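Local coordinates for protein putative hydrolase (Shewanella frigidimarina, PDB 3LHO) that probably acts as an iron-dependent dioxygenase of the 2-oxoadipate dioxygenase/decarboxylase family, at residues Asn171-Phe176 and Glu180-Ala185; Asn7-Ala12 and Thr62-Val67; Leu99-Phe104 and Lys110-Leu115; Ala141-Leu146 and Val156-Tyr161; Tyr72-Glu75 and Ile80-His83. All coordinates share one frame; numbering follows the deposited sequence.

The five contacts trace how one glyoxalase-clan fold is assembled. Interaction 5 alone joins two strands, at one margin of the mixed sheet, and it alone is bridged by hydrogen bonds; the others rest on side-chain packing. Interactions 2, 3 and 4 are buried, whereas 1 and 5 lie partly at the surface. Interactions 1 and 3 each fasten a loop leaving a strand onto the helix that follows it. Interactions 3 and 4 share a core, where Leu115 meets Ala157 and Ser111 meets Leu146, while Leu100 of interaction 3 touches Ile80 of interaction 5. Interaction 2 sets the N-terminal helix against the turn before strand 67-74, and interaction 1 stands apart, its centre about 40 Å from that of interaction 3.

Interaction 1 of 5, residues Asn171-Phe176 and Glu180-Ala185; sequences NDLPEF and EDVNQA
With CG set anti to its own carbonyl carbon (chi1 -69°), Phe176 sends its ring from the end of a type I turn, Leu173 to Phe176, onto helix 179-188. Val182 answers with CG2, the branch beside its backbone N, while CG1 lies anti to that nitrogen (chi1 174°). The two side chains meet at about a right angle, and CG2 settles against the root of the ring, 3.6 Å from Phe176 CG. Farther out, Phe176 CZ reaches the methyl of Ala185 at 3.8 Å. The flank between them runs along the helix backbone: Phe176 CE1 stands 3.5 Å from Asp181 O, and Asp181 CB lies at the ring edge, in its plane. Leu173 adds a second apolar touch, its CD1 4.0 Å from the same Val182 CG2, which is thus shared by both loop side chains. The carboxylate of Asp181 is engaged in a salt bridge with Arg178. The contact folds the loop after strand 165-169 back over the first turns of the helix it leads into. No hydrogen bond crosses; Asp181 O is already taken by Ala185 N within the helix, and the attachment therefore depends on shape and apolar burial.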
# COMPACT_ATOMS: atom_id res chain seq x y z
N ASN A 171 -9.00 15.33 4.64
CA ASN A 171 -10.31 15.63 5.24
C ASN A 171 -10.19 15.82 6.75
O ASN A 171 -10.69 16.78 7.31
CB ASN A 171 -11.35 14.55 4.96
CG ASN A 171 -11.59 14.32 3.45
OD1 ASN A 171 -10.66 13.99 2.69
ND2 ASN A 171 -12.84 14.44 3.04
N ASP A 172 -9.49 14.89 7.40
CA ASP A 172 -9.40 14.86 8.86
C ASP A 172 -8.31 15.72 9.49
O ASP A 172 -8.30 15.87 10.72
CB ASP A 172 -9.24 13.44 9.33
CG ASP A 172 -10.53 12.59 9.13
OD1 ASP A 172 -11.38 12.57 10.05
OD2 ASP A 172 -10.66 11.89 8.11
N LEU A 173 -7.40 16.28 8.70
CA LEU A 173 -6.33 17.13 9.29
C LEU A 173 -6.96 18.45 9.78
O LEU A 173 -7.54 19.19 9.00
CB LEU A 173 -5.24 17.45 8.28
CG LEU A 173 -4.29 16.35 7.80
CD1 LEU A 173 -3.45 16.90 6.66
CD2 LEU A 173 -3.41 15.81 8.96
N PRO A 174 -6.86 18.74 11.09
CA PRO A 174 -7.51 19.97 11.56
C PRO A 174 -6.93 21.29 11.05
O PRO A 174 -7.66 22.27 11.00
CB PRO A 174 -7.37 19.88 13.09
CG PRO A 174 -6.40 18.83 13.38
CD PRO A 174 -6.41 17.88 12.21
N GLU A 175 -5.66 21.32 10.66
CA GLU A 175 -5.01 22.58 10.28
C GLU A 175 -4.98 22.85 8.78
O GLU A 175 -4.45 23.88 8.37
CB GLU A 175 -3.58 22.60 10.79
CG GLU A 175 -3.45 22.60 12.28
CD GLU A 175 -2.06 22.16 12.73
OE1 GLU A 175 -1.10 22.24 11.93
OE2 GLU A 175 -1.93 21.71 13.89
N PHE A 176 -5.47 21.94 7.97
CA PHE A 176 -5.37 22.09 6.52
C PHE A 176 -6.72 21.88 5.89
O PHE A 176 -7.50 21.02 6.32
CB PHE A 176 -4.38 21.10 5.91
CG PHE A 176 -2.95 21.37 6.25
CD1 PHE A 176 -2.18 22.20 5.46
CD2 PHE A 176 -2.36 20.76 7.35
CE1 PHE A 176 -0.85 22.45 5.77
CE2 PHE A 176 -1.02 20.99 7.65
CZ PHE A 176 -0.27 21.85 6.87
N GLU A 180 -3.33 21.21 -1.91
CA GLU A 180 -2.29 22.17 -2.31
C GLU A 180 -1.57 22.77 -1.11
O GLU A 180 -0.38 23.00 -1.16
CB GLU A 180 -2.84 23.30 -3.19
CG GLU A 180 -3.40 22.81 -4.53
CD GLU A 180 -4.85 22.32 -4.44
OE1 GLU A 180 -5.42 22.22 -3.32
OE2 GLU A 180 -5.42 22.03 -5.50
N ASP A 181 -2.30 23.01 -0.02
CA ASP A 181 -1.68 23.60 1.15
C ASP A 181 -0.85 22.58 1.90
O ASP A 181 0.20 22.90 2.42
CB ASP A 181 -2.75 24.20 2.06
CG ASP A 181 -3.46 25.37 1.40
OD1 ASP A 181 -2.77 26.21 0.79
OD2 ASP A 181 -4.70 25.42 1.45
N VAL A 182 -1.30 21.33 1.94
CA VAL A 182 -0.47 20.26 2.54
C VAL A 182 0.82 20.09 1.74
O VAL A 182 1.92 19.99 2.29
CB VAL A 182 -1.22 18.92 2.58
CG1 VAL A 182 -0.31 17.76 3.07
CG2 VAL A 182 -2.48 19.06 3.47
N ASN A 183 0.68 20.06 0.42
CA ASN A 183 1.83 19.92 -0.47
C ASN A 183 2.84 21.03 -0.27
O ASN A 183 4.06 20.78 -0.26
CB ASN A 183 1.37 19.85 -1.94
CG ASN A 183 0.81 18.48 -2.32
OD1 ASN A 183 0.84 17.54 -1.52
ND2 ASN A 183 0.30 18.35 -3.56
N GLN A 184 2.35 22.25 -0.06
CA GLN A 184 3.24 23.39 0.13
C GLN A 184 4.01 23.24 1.45
O GLN A 184 5.22 23.46 1.47
CB GLN A 184 2.48 24.72 0.06
CG GLN A 184 3.36 25.97 -0.07
CD GLN A 184 4.38 25.87 -1.20
OE1 GLN A 184 4.06 25.44 -2.31
NE2 GLN A 184 5.63 26.21 -0.90
N ALA A 185 3.34 22.82 2.53
CA ALA A 185 3.99 22.60 3.84
C ALA A 185 5.07 21.52 3.74
O ALA A 185 6.10 21.58 4.42
CB ALA A 185 2.97 22.21 4.92

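Interaction 2 of 5, residues Asn7-Ala12 and Thr62-Val67; sequences NALFAA and TSIGYV
Apolar packing joins Leu9 to Ile64 and Phe10 to Tyr66, two pairs that bring helix 6-20 against the turn between helix 54-62 and strand 67-74. In the aliphatic pair, methyl meets methyl: Leu9 CD2 lies 3.8 Å from Ile64 CD1. Leu9 extends CG anti to its backbone N (chi1 176°), whereas Ile64 holds CG1 between its own N and carbonyl carbon, which carries CD1 out to the helix.

The aromatic pair approaches from opposite directions. Tyr66 OH comes up at the edge of the Phe10 ring, near its plane, 3.1 Å from CE2 and 3.2 Å from CZ, so that the oxygen faces the C-H rim between these two carbons. Toward the body of the tyrosine ring, Phe10 CZ lies 3.9 Å from Tyr66 CZ.

The polar bond of this phenol goes to Pro92 O, while His86 meets the ring edge-to-face. A phenylalanine in place of Tyr66 would probably leave Pro92 O without this mate and open a gap beside the rim of Phe10.

Phe61 touches both Leu9 and Phe10 from helix 54-62. Gly65, with phi 111°, ends the type I turn Thr62 to Gly65. Strand 39-47, helix 54-62 and strand 67-74 form a beta-alpha-beta crossover, the opening of the beta-alpha-beta-beta-beta module typical of the glyoxalase clan, here packed against the N-terminal helix.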
# COMPACT_ATOMS: atom_id res chain seq x y z
N ASN A 7 -6.22 -1.46 16.41
CA ASN A 7 -5.16 -0.49 16.66
C ASN A 7 -3.81 -1.14 16.71
O ASN A 7 -2.88 -0.62 16.14
CB ASN A 7 -5.44 0.35 17.91
CG ASN A 7 -6.62 1.25 17.73
OD1 ASN A 7 -6.73 1.95 16.72
ND2 ASN A 7 -7.55 1.19 18.67
N ALA A 8 -3.71 -2.29 17.37
CA ALA A 8 -2.46 -3.03 17.43
C ALA A 8 -1.96 -3.46 16.04
O ALA A 8 -0.76 -3.43 15.79
CB ALA A 8 -2.62 -4.26 18.34
N LEU A 9 -2.87 -3.86 15.15
CA LEU A 9 -2.49 -4.29 13.80
C LEU A 9 -1.87 -3.15 13.00
O LEU A 9 -0.78 -3.29 12.45
CB LEU A 9 -3.69 -4.89 13.03
CG LEU A 9 -3.50 -5.31 11.58
CD1 LEU A 9 -2.28 -6.25 11.42
CD2 LEU A 9 -4.75 -5.97 11.06
N PHE A 10 -2.55 -2.01 12.95
CA PHE A 10 -1.99 -0.85 12.28
C PHE A 10 -0.73 -0.29 12.94
O PHE A 10 0.18 0.11 12.22
CB PHE A 10 -3.07 0.21 12.09
CG PHE A 10 -4.10 -0.19 11.07
CD1 PHE A 10 -3.75 -0.34 9.75
CD2 PHE A 10 -5.42 -0.47 11.44
CE1 PHE A 10 -4.69 -0.71 8.81
CE2 PHE A 10 -6.36 -0.82 10.50
CZ PHE A 10 -6.00 -0.95 9.18
N ALA A 11 -0.64 -0.33 14.28
CA ALA A 11 0.60 0.04 14.95
C ALA A 11 1.77 -0.80 14.41
O ALA A 11 2.81 -0.27 14.11
CB ALA A 11 0.51 -0.09 16.51
N ALA A 12 1.57 -2.11 14.33
CA ALA A 12 2.63 -3.03 13.93
C ALA A 12 2.96 -2.86 12.44
O ALA A 12 4.14 -2.88 12.04
CB ALA A 12 2.22 -4.48 14.27
N THR A 62 -11.03 -8.75 8.01
CA THR A 62 -12.44 -9.12 8.19
C THR A 62 -12.63 -9.83 9.52
O THR A 62 -13.69 -9.74 10.12
CB THR A 62 -12.97 -9.98 7.07
OG1 THR A 62 -12.17 -11.18 6.98
CG2 THR A 62 -12.97 -9.21 5.76
N SER A 63 -11.57 -10.44 10.05
CA SER A 63 -11.66 -11.10 11.34
C SER A 63 -11.79 -10.12 12.52
O SER A 63 -12.18 -10.53 13.60
CB SER A 63 -10.45 -11.98 11.51
OG SER A 63 -9.30 -11.17 11.71
N ILE A 64 -11.46 -8.84 12.32
CA ILE A 64 -11.54 -7.83 13.38
C ILE A 64 -12.50 -6.69 12.99
O ILE A 64 -12.33 -5.53 13.43
CB ILE A 64 -10.15 -7.26 13.73
CG1 ILE A 64 -9.43 -6.69 12.48
CG2 ILE A 64 -9.27 -8.36 14.38
CD1 ILE A 64 -8.16 -6.00 12.79
N GLY A 65 -13.45 -6.98 12.11
CA GLY A 65 -14.55 -6.06 11.83
C GLY A 65 -14.64 -5.36 10.50
O GLY A 65 -15.64 -4.71 10.25
N TYR A 66 -13.63 -5.49 9.64
CA TYR A 66 -13.72 -4.89 8.32
C TYR A 66 -14.75 -5.59 7.47
O TYR A 66 -14.94 -6.80 7.54
CB TYR A 66 -12.34 -4.86 7.61
CG TYR A 66 -11.46 -3.72 8.05
CD1 TYR A 66 -10.69 -3.78 9.23
CD2 TYR A 66 -11.42 -2.54 7.32
CE1 TYR A 66 -9.89 -2.65 9.63
CE2 TYR A 66 -10.63 -1.45 7.70
CZ TYR A 66 -9.89 -1.49 8.86
OH TYR A 66 -9.16 -0.34 9.18
N VAL A 67 -15.38 -4.83 6.61
CA VAL A 67 -16.44 -5.32 5.75
C VAL A 67 -16.06 -5.02 4.30
O VAL A 67 -15.61 -3.92 4.01
CB VAL A 67 -17.77 -4.63 6.08
CG1 VAL A 67 -18.87 -5.08 5.10
CG2 VAL A 67 -18.15 -4.89 7.56

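Interaction 3 of 5, residues Leu99-Phe104 and Lys110-Leu115; sequences LLVEEF and KSIHGL
No hydrogen bond joins Val101 to Ile112 or spans the two segments; the shortest sound polar bond, Gly114 N to Lys110 O at 2.9 Å, belongs to the helix itself. The setting is a strand-to-helix connection, in which the chain leaves strand 93-99 of the mixed sheet, makes a 3-10 turn at Val101-Glu103 and enters helix 106-116. That turn is held by Glu103 N to Leu100 O, at 3.0 Å. Asn48 anchors it from outside, accepting from Val101 N through OD1 and donating to Glu102 OE1 through ND2.

Across the contact Val101 and Ile112 reach toward each other tip to tip. Val101 presents CG2, and Ile112 presents CG2, the branch anti to its backbone N, while CG1, anti to the carbonyl carbon (chi1 -70°), carries CD1 toward Leu99. Phe47 of strand 39-47 touches Leu99, Val101 and Ile112 alike, which ties this small cluster to the sheet. His113 brings its ring in obliquely beside the other Val101 branch, with NE2 4.4 Å from Val101 CG1. Leu99 CD2 and Ile112 CD1 also stand 4.4 Å apart, a loose touch, and the nearest carbons of the whole contact are Val101 CG2 and Ile112 CG2, at 4.1 Å.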
# COMPACT_ATOMS: atom_id res chain seq x y z
N LEU A 99 -2.07 -9.36 -8.28
CA LEU A 99 -1.68 -9.46 -9.67
C LEU A 99 -2.23 -10.75 -10.27
O LEU A 99 -2.17 -11.81 -9.67
CB LEU A 99 -0.14 -9.43 -9.77
CG LEU A 99 0.49 -9.29 -11.18
CD1 LEU A 99 0.35 -7.88 -11.72
CD2 LEU A 99 1.98 -9.66 -11.08
N LEU A 100 -2.73 -10.66 -11.50
CA LEU A 100 -3.23 -11.84 -12.17
C LEU A 100 -2.06 -12.51 -12.91
O LEU A 100 -1.68 -12.10 -14.00
CB LEU A 100 -4.35 -11.43 -13.12
CG LEU A 100 -5.51 -10.67 -12.46
CD1 LEU A 100 -6.48 -10.22 -13.54
CD2 LEU A 100 -6.25 -11.58 -11.46
N VAL A 101 -1.48 -13.52 -12.28
CA VAL A 101 -0.22 -14.12 -12.75
C VAL A 101 -0.31 -14.72 -14.15
O VAL A 101 0.68 -14.72 -14.88
CB VAL A 101 0.29 -15.14 -11.74
CG1 VAL A 101 1.51 -15.90 -12.29
CG2 VAL A 101 0.61 -14.38 -10.42
N GLU A 102 -1.50 -15.17 -14.53
CA GLU A 102 -1.72 -15.77 -15.83
C GLU A 102 -1.56 -14.78 -16.98
O GLU A 102 -1.52 -15.19 -18.12
CB GLU A 102 -3.12 -16.39 -15.94
CG GLU A 102 -3.37 -17.52 -14.95
CD GLU A 102 -3.68 -17.03 -13.54
OE1 GLU A 102 -3.93 -15.78 -13.32
OE2 GLU A 102 -3.60 -17.94 -12.64
N GLU A 103 -1.51 -13.49 -16.70
CA GLU A 103 -1.43 -12.51 -17.79
C GLU A 103 0.03 -12.31 -18.23
O GLU A 103 0.27 -11.53 -19.11
CB GLU A 103 -2.04 -11.17 -17.38
CG GLU A 103 -3.51 -11.27 -16.92
CD GLU A 103 -4.46 -11.47 -18.08
OE1 GLU A 103 -3.99 -11.49 -19.21
OE2 GLU A 103 -5.69 -11.58 -17.87
N PHE A 104 1.00 -12.98 -17.59
CA PHE A 104 2.42 -12.71 -17.84
C PHE A 104 3.05 -13.85 -18.58
O PHE A 104 2.44 -14.90 -18.70
CB PHE A 104 3.12 -12.36 -16.48
CG PHE A 104 2.60 -11.11 -15.92
CD1 PHE A 104 3.06 -9.88 -16.40
CD2 PHE A 104 1.49 -11.13 -15.08
CE1 PHE A 104 2.50 -8.70 -15.97
CE2 PHE A 104 0.91 -9.93 -14.65
CZ PHE A 104 1.42 -8.72 -15.09
N LYS A 110 6.43 -18.88 -13.88
CA LYS A 110 7.23 -19.88 -13.18
C LYS A 110 8.03 -19.24 -12.07
O LYS A 110 8.12 -19.80 -10.96
CB LYS A 110 8.15 -20.63 -14.17
CG LYS A 110 9.18 -21.58 -13.50
CD LYS A 110 9.79 -22.58 -14.52
CE LYS A 110 10.72 -23.59 -13.83
NZ LYS A 110 11.05 -24.79 -14.70
N SER A 111 8.60 -18.06 -12.33
CA SER A 111 9.42 -17.40 -11.31
C SER A 111 8.58 -17.00 -10.10
O SER A 111 9.02 -17.17 -8.97
CB SER A 111 10.15 -16.18 -11.86
OG SER A 111 11.24 -16.61 -12.66
N ILE A 112 7.40 -16.46 -10.34
CA ILE A 112 6.51 -15.99 -9.27
C ILE A 112 6.07 -17.21 -8.47
O ILE A 112 6.20 -17.20 -7.23
CB ILE A 112 5.32 -15.20 -9.79
CG1 ILE A 112 5.79 -13.84 -10.34
CG2 ILE A 112 4.24 -14.99 -8.70
CD1 ILE A 112 4.72 -13.12 -11.18
N HIS A 113 5.64 -18.28 -9.14
CA HIS A 113 5.29 -19.51 -8.41
C HIS A 113 6.42 -20.03 -7.58
O HIS A 113 6.22 -20.50 -6.45
CB HIS A 113 4.77 -20.61 -9.32
CG HIS A 113 3.35 -20.43 -9.68
ND1 HIS A 113 2.32 -20.80 -8.84
CD2 HIS A 113 2.78 -19.89 -10.77
CE1 HIS A 113 1.17 -20.52 -9.42
NE2 HIS A 113 1.42 -19.94 -10.58
N GLY A 114 7.64 -19.89 -8.08
CA GLY A 114 8.81 -20.32 -7.37
C GLY A 114 9.06 -19.59 -6.07
O GLY A 114 9.59 -20.18 -5.11
N LEU A 115 8.72 -18.30 -6.04
CA LEU A 115 8.87 -17.52 -4.80
C LEU A 115 7.79 -17.92 -3.80
O LEU A 115 8.06 -18.11 -2.64
CB LEU A 115 8.77 -16.02 -5.12
CG LEU A 115 9.69 -15.45 -6.24
CD1 LEU A 115 9.51 -13.95 -6.35
CD2 LEU A 115 11.15 -15.76 -6.03

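Interaction 4 of 5, residues Ala141-Leu146 and Val156-Tyr161; sequences ATYQAL and VAALGY
Ala157 and Ala158, side by side on helix 151-159, receive the two side chains that Tyr143 and Leu146 offer from helix 140-149, and the residues around them explain how that helix comes to its end. Val156 belongs to the last turn: its carbonyl O accepts a bond of 2.8 Å from Gly160 N.

Ala157 follows, facing the neighbouring helix. Its CB is met by Leu146 CD2 at 3.4 Å, tighter than usual for two carbons; since Leu146 was modelled in two conformers, that closeness is doubtful, though the packing of a leucine branch on the alanine methyl is plain. On the same alanine, O accepts a hydrogen bond from Trp136 NE1, and the methyl also touches Leu115 of helix 106-116.

Ala158 comes next and meets Tyr143. The tyrosine has CG anti to its backbone N (chi1 177°), a setting that sends the ring across the second helix, with CE1 3.8 Å and CD1 4.1 Å from Ala158 CB. The methyl approaches the ring obliquely. Ile229 of strand 225-230 touches both Tyr143 and Ala158, so the small two-stranded sheet packs on this corner.

Gly160 then breaks the helix with positive phi (72°), and Tyr161 leads off, its OH bonded to Thr46. Small methyls let the consecutive helices approach closely, the CA atoms of Tyr143 and Ala157 being 6.8 Å apart; with no hydrogen bond between the segments, their mutual fit is one of apolar surfaces.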
# COMPACT_ATOMS: atom_id res chain seq x y z
N ALA A 141 18.61 -11.62 -11.48
CA ALA A 141 18.07 -11.90 -12.82
C ALA A 141 16.58 -12.14 -12.74
O ALA A 141 15.82 -11.75 -13.66
CB ALA A 141 18.78 -13.14 -13.45
N THR A 142 16.14 -12.78 -11.65
CA THR A 142 14.69 -13.01 -11.42
C THR A 142 13.96 -11.69 -11.20
O THR A 142 12.93 -11.43 -11.83
CB THR A 142 14.46 -13.99 -10.26
OG1 THR A 142 15.01 -15.26 -10.61
CG2 THR A 142 12.95 -14.17 -9.99
N TYR A 143 14.51 -10.85 -10.32
CA TYR A 143 14.00 -9.51 -10.13
C TYR A 143 13.88 -8.75 -11.44
O TYR A 143 12.83 -8.17 -11.69
CB TYR A 143 14.88 -8.74 -9.16
CG TYR A 143 14.44 -7.33 -8.96
CD1 TYR A 143 13.32 -7.03 -8.22
CD2 TYR A 143 15.18 -6.26 -9.48
CE1 TYR A 143 12.92 -5.69 -8.00
CE2 TYR A 143 14.77 -4.92 -9.29
CZ TYR A 143 13.64 -4.64 -8.53
OH TYR A 143 13.21 -3.33 -8.34
N GLN A 144 14.92 -8.78 -12.28
CA GLN A 144 14.86 -8.07 -13.57
C GLN A 144 13.83 -8.60 -14.54
O GLN A 144 13.21 -7.80 -15.27
CB GLN A 144 16.23 -8.12 -14.31
CG GLN A 144 17.28 -7.23 -13.68
CD GLN A 144 16.94 -5.76 -13.83
OE1 GLN A 144 16.33 -5.36 -14.84
NE2 GLN A 144 17.31 -4.95 -12.83
N ALA A 145 13.69 -9.92 -14.60
CA ALA A 145 12.70 -10.57 -15.49
C ALA A 145 11.29 -10.13 -15.09
O ALA A 145 10.49 -9.80 -15.93
CB ALA A 145 12.83 -12.12 -15.45
N LEU A 146 11.01 -10.10 -13.78
CA LEU A 146 9.71 -9.62 -13.29
C LEU A 146 9.53 -8.14 -13.65
O LEU A 146 8.48 -7.73 -14.21
CB LEU A 146 9.58 -9.83 -11.77
CG LEU A 146 8.90 -11.14 -11.32
CD1 LEU A 146 9.62 -12.42 -11.81
CD2 LEU A 146 8.77 -11.15 -9.79
N VAL A 156 6.79 -6.71 -5.16
CA VAL A 156 6.40 -7.77 -4.23
C VAL A 156 7.53 -8.79 -4.10
O VAL A 156 7.87 -9.19 -2.98
CB VAL A 156 5.10 -8.48 -4.62
CG1 VAL A 156 4.87 -9.62 -3.64
CG2 VAL A 156 3.93 -7.54 -4.59
N ALA A 157 8.19 -9.13 -5.22
CA ALA A 157 9.33 -10.06 -5.17
C ALA A 157 10.46 -9.52 -4.30
O ALA A 157 11.09 -10.28 -3.50
CB ALA A 157 9.82 -10.39 -6.61
N ALA A 158 10.73 -8.21 -4.39
CA ALA A 158 11.86 -7.59 -3.63
C ALA A 158 11.57 -7.39 -2.15
O ALA A 158 12.48 -7.55 -1.31
CB ALA A 158 12.32 -6.25 -4.27
N LEU A 159 10.35 -7.00 -1.81
CA LEU A 159 10.06 -6.55 -0.41
C LEU A 159 9.09 -7.45 0.37
O LEU A 159 9.06 -7.41 1.62
CB LEU A 159 9.57 -5.10 -0.45
CG LEU A 159 10.70 -4.10 -0.79
CD1 LEU A 159 10.13 -2.78 -1.17
CD2 LEU A 159 11.69 -3.94 0.37
N GLY A 160 8.35 -8.28 -0.34
CA GLY A 160 7.43 -9.22 0.25
C GLY A 160 6.17 -8.59 0.84
O GLY A 160 5.57 -7.67 0.25
N TYR A 161 5.74 -9.14 1.96
CA TYR A 161 4.47 -8.79 2.58
C TYR A 161 4.68 -7.72 3.62
O TYR A 161 5.07 -7.99 4.75
CB TYR A 161 3.76 -10.05 3.14
CG TYR A 161 3.27 -10.87 1.98
CD1 TYR A 161 2.22 -10.42 1.21
CD2 TYR A 161 3.95 -12.01 1.55
CE1 TYR A 161 1.80 -11.11 0.14
CE2 TYR A 161 3.54 -12.69 0.39
CZ TYR A 161 2.47 -12.25 -0.27
OH TYR A 161 2.08 -12.90 -1.42

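Interaction 5 of 5, residues Tyr72-Glu75 and Ile80-His83; sequences YKFE and IAKH. With SO4 (sulfate ion), chain D.
Tyr72 and His83 are joined by a hydrogen bond between Tyr72 OH and His83 ND1, 2.7 Å long, that reinforces the antiparallel hairpin of strands 67-74 and 79-85. Each group lies near the plane of the other ring, rim to rim, with the planes turned by 34°. The other nitrogen of the imidazole, NE2, is bonded to Glu85.

Tyr72 also forms a hydrogen-bonded pair with Ala81: Tyr72 N to Ala81 O is 2.7 Å, and Ala81 N to Tyr72 O is 2.8 Å and straighter, with an angle of 163° at the hydrogen. Lys73 and Ile80 make the adjoining non-hydrogen-bonded pair. Beyond the strand, Glu75 N donates to sulfate O4 at 2.8 Å, an ion probably from the crystallisation liquor that Gln76 N also binds.

Packing follows the alternation of the strands. With CG beside its backbone N (chi1 -52°), Tyr72 lays its ring along the partner strand, the edge passing Lys82 CA on the way to His83. A phenylalanine in place of Tyr72 would probably leave His83 ND1 without its mate here and the imidazole less firmly fixed in rotation.

Lys73 crosses Ile80 obliquely on the other face of the sheet. Lys82 sends NZ to Asp71 and Asp68 in salt bridges. Phe74 is touched at two places on its rim, close to the ring plane: sulfate O1 lies 3.6 Å from Phe74 CD1, and the methyl CB of Ala81 lies 4.2 Å from Phe74 CE2.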
# COMPACT_ATOMS: atom_id res chain seq x y z
N TYR A 72 -12.77 -3.90 -7.68
CA TYR A 72 -12.12 -3.13 -8.75
C TYR A 72 -11.34 -4.05 -9.67
O TYR A 72 -10.77 -5.04 -9.24
CB TYR A 72 -11.11 -2.14 -8.15
CG TYR A 72 -11.70 -1.27 -7.07
CD1 TYR A 72 -12.39 -0.11 -7.39
CD2 TYR A 72 -11.60 -1.63 -5.73
CE1 TYR A 72 -12.95 0.69 -6.38
CE2 TYR A 72 -12.16 -0.85 -4.73
CZ TYR A 72 -12.81 0.32 -5.05
OH TYR A 72 -13.38 1.07 -4.06
N LYS A 73 -11.29 -3.71 -10.95
CA LYS A 73 -10.39 -4.37 -11.89
C LYS A 73 -9.51 -3.31 -12.55
O LYS A 73 -10.02 -2.29 -13.00
CB LYS A 73 -11.18 -5.12 -12.94
CG LYS A 73 -10.29 -5.96 -13.93
CD LYS A 73 -11.14 -7.03 -14.64
CE LYS A 73 -10.33 -8.29 -15.04
NZ LYS A 73 -11.10 -9.56 -14.73
N PHE A 74 -8.20 -3.53 -12.59
CA PHE A 74 -7.29 -2.63 -13.33
C PHE A 74 -6.64 -3.37 -14.51
O PHE A 74 -5.74 -4.17 -14.34
CB PHE A 74 -6.27 -2.07 -12.35
CG PHE A 74 -6.91 -1.28 -11.25
CD1 PHE A 74 -7.36 0.02 -11.48
CD2 PHE A 74 -7.12 -1.84 -9.99
CE1 PHE A 74 -7.99 0.75 -10.46
CE2 PHE A 74 -7.73 -1.11 -8.97
CZ PHE A 74 -8.17 0.18 -9.20
N GLU A 75 -7.13 -3.11 -15.72
CA GLU A 75 -6.79 -3.95 -16.87
C GLU A 75 -5.35 -3.83 -17.30
O GLU A 75 -4.67 -4.83 -17.49
CB GLU A 75 -7.69 -3.63 -18.07
CG GLU A 75 -7.94 -4.85 -18.95
CD GLU A 75 -8.73 -5.91 -18.21
OE1 GLU A 75 -9.73 -5.54 -17.54
OE2 GLU A 75 -8.35 -7.11 -18.27
N ILE A 80 -6.70 -7.24 -9.92
CA ILE A 80 -8.02 -7.03 -9.32
C ILE A 80 -7.82 -6.56 -7.89
O ILE A 80 -6.78 -6.79 -7.24
CB ILE A 80 -8.97 -8.24 -9.40
CG1 ILE A 80 -8.40 -9.45 -8.66
CG2 ILE A 80 -9.30 -8.55 -10.88
CD1 ILE A 80 -9.48 -10.46 -8.22
N ALA A 81 -8.80 -5.84 -7.38
CA ALA A 81 -8.64 -5.37 -6.00
C ALA A 81 -10.00 -5.23 -5.35
O ALA A 81 -11.07 -5.23 -6.01
CB ALA A 81 -7.88 -4.03 -5.97
N LYS A 82 -9.94 -5.07 -4.04
CA LYS A 82 -11.14 -4.78 -3.23
C LYS A 82 -10.70 -3.79 -2.14
O LYS A 82 -9.48 -3.75 -1.78
CB LYS A 82 -11.67 -6.04 -2.54
CG LYS A 82 -12.05 -7.26 -3.43
CD LYS A 82 -12.36 -8.55 -2.58
CE LYS A 82 -13.68 -8.50 -1.86
NZ LYS A 82 -14.89 -8.39 -2.76
N HIS A 83 -11.66 -3.03 -1.63
CA HIS A 83 -11.44 -2.26 -0.43
C HIS A 83 -12.44 -2.66 0.64
O HIS A 83 -13.53 -3.16 0.34
CB HIS A 83 -11.38 -0.73 -0.71
CG HIS A 83 -12.64 0.01 -0.44
ND1 HIS A 83 -13.57 0.31 -1.43
CD2 HIS A 83 -13.11 0.57 0.70
CE1 HIS A 83 -14.57 0.98 -0.88
NE2 HIS A 83 -14.31 1.16 0.41
S SO4 D . -7.36 0.42 -16.26
O1 SO4 D . -7.44 1.07 -14.95
O2 SO4 D . -7.65 1.40 -17.30
O3 SO4 D . -6.02 -0.12 -16.46
O4 SO4 D . -8.37 -0.64 -16.31